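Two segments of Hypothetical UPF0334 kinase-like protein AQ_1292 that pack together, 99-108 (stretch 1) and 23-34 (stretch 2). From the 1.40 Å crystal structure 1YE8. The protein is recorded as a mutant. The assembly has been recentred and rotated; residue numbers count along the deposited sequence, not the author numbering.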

# COMPACT_ATOMS: atom_id res chain seq x y z
N ARG A 99 10.66 -14.01 8.68
CA ARG A 99 9.78 -13.14 9.44
C ARG A 99 10.35 -11.73 9.68
O ARG A 99 9.65 -10.86 10.19
CB ARG A 99 9.41 -13.82 10.75
CG ARG A 99 8.55 -15.08 10.56
CD ARG A 99 9.28 -16.40 10.82
NE ARG A 99 10.08 -16.34 12.05
CZ ARG A 99 10.79 -17.34 12.55
NH1 ARG A 99 10.81 -18.52 11.94
NH2 ARG A 99 11.47 -17.17 13.68
N ARG A 100 11.61 -11.50 9.30
CA ARG A 100 12.16 -10.15 9.33
C ARG A 100 11.62 -9.29 8.19
O ARG A 100 11.62 -8.07 8.27
CB ARG A 100 13.70 -10.17 9.29
CG ARG A 100 14.36 -10.86 10.48
CD ARG A 100 14.44 -10.00 11.73
NE ARG A 100 15.29 -8.83 11.54
CZ ARG A 100 15.32 -7.79 12.36
NH1 ARG A 100 14.54 -7.76 13.43
NH2 ARG A 100 16.13 -6.77 12.10
N LYS A 101 11.17 -9.94 7.12
CA LYS A 101 10.66 -9.20 5.97
C LYS A 101 9.29 -8.60 6.25
O LYS A 101 8.46 -9.17 7.00
CB LYS A 101 10.60 -10.09 4.71
CG LYS A 101 11.92 -10.67 4.23
CD LYS A 101 12.93 -9.64 3.74
CE LYS A 101 14.13 -10.36 3.12
NZ LYS A 101 15.26 -9.42 2.89
N VAL A 102 9.07 -7.45 5.63
CA VAL A 102 7.83 -6.70 5.78
C VAL A 102 7.32 -6.36 4.38
O VAL A 102 8.04 -5.72 3.60
CB VAL A 102 8.03 -5.41 6.60
CG1 VAL A 102 6.71 -4.65 6.75
CG2 VAL A 102 8.64 -5.75 7.98
N ILE A 103 6.10 -6.80 4.09
CA ILE A 103 5.45 -6.51 2.81
C ILE A 103 4.91 -5.09 2.84
O ILE A 103 4.28 -4.70 3.83
CB ILE A 103 4.30 -7.52 2.55
CG1 ILE A 103 4.86 -8.96 2.61
CG2 ILE A 103 3.63 -7.23 1.21
CD1 ILE A 103 3.79 -10.03 2.55
N ILE A 104 5.12 -4.34 1.76
CA ILE A 104 4.73 -2.92 1.70
C ILE A 104 3.65 -2.73 0.63
O ILE A 104 3.86 -3.09 -0.52
CB ILE A 104 5.95 -2.03 1.35
CG1 ILE A 104 7.12 -2.29 2.30
CG2 ILE A 104 5.54 -0.57 1.28
CD1 ILE A 104 6.91 -1.92 3.77
N ILE A 105 2.49 -2.19 1.02
CA ILE A 105 1.38 -2.03 0.06
C ILE A 105 0.73 -0.65 0.23
O ILE A 105 -0.17 -0.47 1.07
CB ILE A 105 0.29 -3.14 0.24
CG1 ILE A 105 0.90 -4.54 0.43
CG2 ILE A 105 -0.67 -3.12 -0.98
CD1 ILE A 105 -0.15 -5.64 0.61
N ASP A 106 1.16 0.33 -0.56
CA ASP A 106 0.53 1.65 -0.54
C ASP A 106 0.08 1.91 -1.98
O ASP A 106 0.92 2.09 -2.86
CB ASP A 106 1.53 2.72 -0.05
CG ASP A 106 1.06 4.13 -0.32
OD1 ASP A 106 -0.04 4.51 0.18
OD2 ASP A 106 1.72 4.93 -0.99
N GLU A 107 -1.23 1.91 -2.26
CA GLU A 107 -2.34 1.94 -1.34
C GLU A 107 -3.34 0.84 -1.72
O GLU A 107 -3.52 0.52 -2.91
CB GLU A 107 -3.02 3.31 -1.44
CG GLU A 107 -4.22 3.49 -0.52
CD GLU A 107 -4.63 4.92 -0.28
OE1 GLU A 107 -3.96 5.88 -0.71
OE2 GLU A 107 -5.66 5.11 0.36
N ILE A 108 -4.01 0.29 -0.72
CA ILE A 108 -5.18 -0.53 -0.98
C ILE A 108 -6.34 0.45 -1.14
O ILE A 108 -7.15 0.65 -0.22
CB ILE A 108 -5.40 -1.58 0.13
CG1 ILE A 108 -4.12 -2.39 0.36
CG2 ILE A 108 -6.60 -2.50 -0.21
CD1 ILE A 108 -4.15 -3.25 1.56
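Stretch 2, residues 23-34: RLGKRAIGFWTE

The most unusual feature of this contact is a pair of like charges laid one on the other. The guanidinium of R27 lies flat on that of R100, with centres 3.8 Å apart and planes at 19°. R100 NH2 comes within 3.5 Å of R27 NH1. The R27 side chain is held there by a nearly straight hydrogen bond from R27 NE to R100 O, 2.8 Å long. A water extends this anchor: it accepts from R27 NH2 at 2.8 Å and donates to R99 O at 2.7 Å. Both guanidinium groups also have hydrogen-bond partners elsewhere in the structure.

Stretch 2 enters at the end of a helix, with R23 and L24 helical. G25 leaves the helix with positive phi, and a short 3-10 segment at K26 and R27 leads into extended chain. From there stretch 2 runs parallel to stretch 1. V102 pairs with A28, I103 with I29, I104 with G30 and I105 with F31. The CA-CA distances of these pairs run from 4.4 Å for I104 and G30 to 5.5 Å for I105 and F31.

The backbone bonds alternate in the manner of a parallel ladder. V102 N donates to R27 O at 2.8 Å, and I29 N donates to V102 O at 3.0 Å. I104 N then reaches I29 O at 2.9 Å, and F31 N reaches I104 O at 3.0 Å. D106 N continues the series to F31 O at 3.0 Å.

The chain of stretch 2 turns a corner at G30. Glycine fits here for two reasons. A CB would lie 2.0 Å from I104 O, and phi/psi of 155/-140 would jam it against the carbonyl of I29. G30 CA instead approaches I104 O at 3.3 Å.

V102 and A28 point their side chains to one face of the sheet. There V102 CB lies 3.9 Å from L24 CD1. I104 CG1 packs 3.9 Å from A28 CB. I103, I29, I105 and F31 point to the other face, where I105 CG2 meets F31 CZ at 4.0 Å.

Polar side chains fasten both ends. K101 NZ donates to K26 O at 2.9 Å, while K101 CD rests 3.8 Å from I29 CD1. At the far end D106 engages T33 twice: T33 N donates to D106 OD2 at 3.1 Å, and T33 OG1 donates to D106 O at 2.8 Å. A cis peptide bond follows, between D106 and E107. E107 N is buried by the contact without a hydrogen-bond partner.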

# COMPACT_ATOMS: atom_id res chain seq x y z
N ARG A 23 13.87 3.06 6.65
CA ARG A 23 14.31 2.51 7.92
C ARG A 23 14.47 1.00 7.91
O ARG A 23 15.41 0.46 8.51
CB ARG A 23 13.38 2.95 9.05
CG ARG A 23 13.56 4.42 9.39
CD ARG A 23 14.86 4.73 10.15
NE ARG A 23 14.75 4.27 11.53
CZ ARG A 23 14.17 4.97 12.51
NH1 ARG A 23 13.66 6.16 12.25
NH2 ARG A 23 14.10 4.46 13.73
N LEU A 24 13.55 0.31 7.25
CA LEU A 24 13.59 -1.14 7.18
C LEU A 24 14.66 -1.70 6.24
O LEU A 24 15.05 -2.86 6.39
CB LEU A 24 12.21 -1.68 6.78
CG LEU A 24 11.08 -1.60 7.82
CD1 LEU A 24 9.80 -2.03 7.15
CD2 LEU A 24 11.36 -2.45 9.05
N GLY A 25 15.15 -0.91 5.29
CA GLY A 25 16.18 -1.38 4.38
C GLY A 25 15.74 -2.60 3.59
O GLY A 25 14.65 -2.62 3.03
N LYS A 26 16.58 -3.62 3.58
CA LYS A 26 16.35 -4.81 2.77
C LYS A 26 15.20 -5.65 3.32
O LYS A 26 14.75 -6.61 2.67
CB LYS A 26 17.64 -5.65 2.68
CG LYS A 26 18.75 -4.98 1.87
CD LYS A 26 20.01 -5.85 1.91
CE LYS A 26 21.04 -5.39 0.89
NZ LYS A 26 22.32 -4.98 1.54
N ARG A 27 14.68 -5.30 4.49
CA ARG A 27 13.53 -6.01 5.04
C ARG A 27 12.24 -5.68 4.29
O ARG A 27 11.31 -6.48 4.30
CB ARG A 27 13.32 -5.65 6.51
CG ARG A 27 14.40 -6.18 7.44
CD ARG A 27 14.30 -5.58 8.84
NE ARG A 27 13.10 -6.07 9.52
CZ ARG A 27 12.68 -5.63 10.69
NH1 ARG A 27 13.38 -4.70 11.33
NH2 ARG A 27 11.59 -6.14 11.24
N ALA A 28 12.18 -4.51 3.66
CA ALA A 28 10.94 -4.02 3.06
C ALA A 28 10.85 -4.44 1.60
O ALA A 28 11.78 -4.18 0.83
CB ALA A 28 10.87 -2.51 3.18
N ILE A 29 9.74 -5.09 1.23
CA ILE A 29 9.52 -5.50 -0.17
C ILE A 29 8.08 -5.16 -0.55
O ILE A 29 7.15 -5.57 0.14
CB ILE A 29 9.79 -7.01 -0.40
CG1 ILE A 29 11.13 -7.48 0.19
CG2 ILE A 29 9.70 -7.33 -1.88
CD1 ILE A 29 11.23 -9.03 0.37
N GLY A 30 7.89 -4.44 -1.65
CA GLY A 30 6.55 -4.09 -2.09
C GLY A 30 6.53 -2.83 -2.93
O GLY A 30 7.42 -2.61 -3.76
N PHE A 31 5.53 -1.98 -2.72
CA PHE A 31 5.42 -0.78 -3.52
C PHE A 31 4.67 0.30 -2.79
O PHE A 31 3.89 0.02 -1.84
CB PHE A 31 4.76 -1.08 -4.89
CG PHE A 31 3.27 -1.40 -4.81
CD1 PHE A 31 2.33 -0.38 -4.74
CD2 PHE A 31 2.83 -2.72 -4.77
CE1 PHE A 31 0.97 -0.67 -4.66
CE2 PHE A 31 1.47 -3.01 -4.67
CZ PHE A 31 0.55 -1.98 -4.63
N TRP A 32 4.86 1.52 -3.28
CA TRP A 32 4.04 2.65 -2.88
C TRP A 32 3.56 3.41 -4.10
O TRP A 32 3.91 3.06 -5.24
CB TRP A 32 4.75 3.57 -1.87
CG TRP A 32 6.03 4.19 -2.38
CD1 TRP A 32 6.17 5.40 -3.01
CD2 TRP A 32 7.34 3.61 -2.32
NE1 TRP A 32 7.50 5.61 -3.33
CE2 TRP A 32 8.23 4.53 -2.92
CE3 TRP A 32 7.86 2.41 -1.81
CZ2 TRP A 32 9.62 4.28 -3.03
CZ3 TRP A 32 9.23 2.17 -1.92
CH2 TRP A 32 10.08 3.10 -2.52
N THR A 33 2.71 4.41 -3.87
CA THR A 33 2.06 5.12 -4.96
C THR A 33 2.27 6.62 -4.79
O THR A 33 1.89 7.20 -3.77
CB THR A 33 0.55 4.76 -4.99
OG1 THR A 33 0.41 3.37 -5.33
CG2 THR A 33 -0.19 5.50 -6.11
N GLU A 34 2.93 7.23 -5.77
CA GLU A 34 3.24 8.65 -5.70
C GLU A 34 2.42 9.44 -6.68
O GLU A 34 2.10 8.98 -7.77
CB GLU A 34 4.72 8.87 -6.00
CG GLU A 34 5.63 8.48 -4.84
CD GLU A 34 7.06 8.97 -4.99
OE1 GLU A 34 7.32 9.88 -5.80
OE2 GLU A 34 7.94 8.41 -4.29
O HOH W 1 10.11 -8.50 11.41